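Local structure of exosome complex component Rrp42 (Pyrococcus abyssi, 2PO1) at residues K260-E263 / I264-L267. The protein is probably a non-catalytic, RNase PH-family component of the RNA-degrading exosome that helps to shape the active site of its partner Rrp41. Residues are numbered along the deposited sequence; the frame is centred on the assembly and turned at random.
Sequences KAEE and IRKL
E262 joins R265 and K266 in a salt-bridge network on helix 247-275, the long C-terminal helix of this RNase PH-like chain. The two carboxylate oxygens divide the work. OE2 of E262 takes both NE and NH2 of R265, at 3.0 and 2.9 Å. The arginine thus grips one oxygen side-on. That oxygen lies in the guanidinium plane, yet both nitrogens reach it from the same face of the carboxylate; the two planes are 43° apart. R265 NH1 bonds to I195 O of the same chain, its strongest polar partner, so the guanidinium is held on more than one side. OE1 of E262 meets NZ of K266 on its anti side, at a longer 3.3 Å. The E262 chain, with CG anti to the backbone N (chi1 -169°) and bent at chi2, runs forward to both partners. With an alanine here, K266 NZ is likely to lose this mate, and R265 would probably keep its NH1 bond but be less firmly fixed in its rotation.

The alpha-helical i to i+4 backbone bonds join I264 N to K260 O, R265 N to A261 O at 2.7 Å, and K266 N to E262 O at 3.2 Å.

The inner side of the helix packs on two strands: A261 and I264 on V197 of strand 197-204, L267 on I39 and I41 of strand 39-43.

A261 O sits over the centre of one guanidinium face of R265, 3.8 Å above its plane.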
loop_
_atom_site.group_PDB
_atom_site.type_symbol
_atom_site.label_atom_id
_atom_site.label_comp_id
_atom_site.label_asym_id
_atom_site.label_seq_id
_atom_site.Cartn_x
_atom_site.Cartn_y
_atom_site.Cartn_z
ATOM N N LYS C 260 26.557 20.159 -25.220
ATOM C CA LYS C 260 25.135 20.219 -25.428
ATOM C C LYS C 260 24.470 20.897 -24.216
ATOM O O LYS C 260 23.489 21.652 -24.363
ATOM C CB LYS C 260 24.606 18.789 -25.663
ATOM C CG LYS C 260 25.204 18.220 -26.972
ATOM C CD LYS C 260 24.246 18.517 -28.097
ATOM C CE LYS C 260 24.644 19.624 -28.897
ATOM N NZ LYS C 260 23.603 19.915 -29.954
ATOM N N ALA C 261 24.995 20.632 -23.023
ATOM C CA ALA C 261 24.401 21.218 -21.781
ATOM C C ALA C 261 24.503 22.739 -21.893
ATOM O O ALA C 261 23.593 23.484 -21.529
ATOM C CB ALA C 261 25.111 20.734 -20.573
ATOM N N GLU C 262 25.607 23.213 -22.428
ATOM C CA GLU C 262 25.782 24.642 -22.508
ATOM C C GLU C 262 24.806 25.245 -23.481
ATOM O O GLU C 262 24.328 26.338 -23.234
ATOM C CB GLU C 262 27.220 25.041 -22.821
ATOM C CG GLU C 262 27.531 26.585 -22.639
ATOM C CD GLU C 262 26.817 27.269 -21.406
ATOM O OE1 GLU C 262 26.144 28.330 -21.605
ATOM O OE2 GLU C 262 26.918 26.741 -20.253
ATOM N N GLU C 263 24.564 24.575 -24.615
ATOM C CA GLU C 263 23.613 25.067 -25.611
ATOM C C GLU C 263 22.204 25.085 -24.971
ATOM O O GLU C 263 21.404 25.974 -25.220
ATOM C CB GLU C 263 23.628 24.125 -26.817
ATOM C CG GLU C 263 24.954 24.138 -27.628
ATOM C CD GLU C 263 24.911 23.144 -28.789
ATOM O OE1 GLU C 263 24.073 22.256 -28.752
ATOM O OE2 GLU C 263 25.726 23.231 -29.715
ATOM N N ILE C 264 21.931 24.095 -24.125
ATOM C CA ILE C 264 20.648 24.002 -23.440
ATOM C C ILE C 264 20.518 25.046 -22.324
ATOM O O ILE C 264 19.444 25.676 -22.170
ATOM C CB ILE C 264 20.435 22.581 -22.927
ATOM C CG1 ILE C 264 20.386 21.645 -24.160
ATOM C CG2 ILE C 264 19.215 22.531 -22.042
ATOM C CD1 ILE C 264 19.696 20.439 -23.964
ATOM N N ARG C 265 21.595 25.245 -21.559
ATOM C CA ARG C 265 21.579 26.279 -20.493
ATOM C C ARG C 265 21.188 27.638 -21.053
ATOM O O ARG C 265 20.358 28.358 -20.465
ATOM C CB ARG C 265 22.943 26.366 -19.844
ATOM C CG ARG C 265 23.038 27.056 -18.492
ATOM C CD ARG C 265 23.743 26.019 -17.567
ATOM N NE ARG C 265 24.941 25.564 -18.254
ATOM C CZ ARG C 265 25.431 24.330 -18.254
ATOM N NH1 ARG C 265 24.892 23.314 -17.576
ATOM N NH2 ARG C 265 26.495 24.126 -18.982
ATOM N N LYS C 266 21.777 28.007 -22.183
ATOM C CA LYS C 266 21.348 29.228 -22.839
ATOM C C LYS C 266 19.816 29.306 -23.099
ATOM O O LYS C 266 19.215 30.355 -22.913
ATOM C CB LYS C 266 22.124 29.440 -24.122
ATOM C CG LYS C 266 23.596 29.605 -23.896
ATOM C CD LYS C 266 24.273 30.059 -25.202
ATOM C CE LYS C 266 25.777 29.862 -25.147
ATOM N NZ LYS C 266 26.378 30.570 -23.993
ATOM N N LEU C 267 19.192 28.199 -23.509
ATOM C CA LEU C 267 17.748 28.192 -23.743
ATOM C C LEU C 267 16.962 28.322 -22.443
ATOM O O LEU C 267 15.980 29.053 -22.384
ATOM C CB LEU C 267 17.318 26.905 -24.441
ATOM C CG LEU C 267 17.886 26.793 -25.835
ATOM C CD1 LEU C 267 17.708 25.359 -26.423
ATOM C CD2 LEU C 267 17.300 27.899 -26.772
#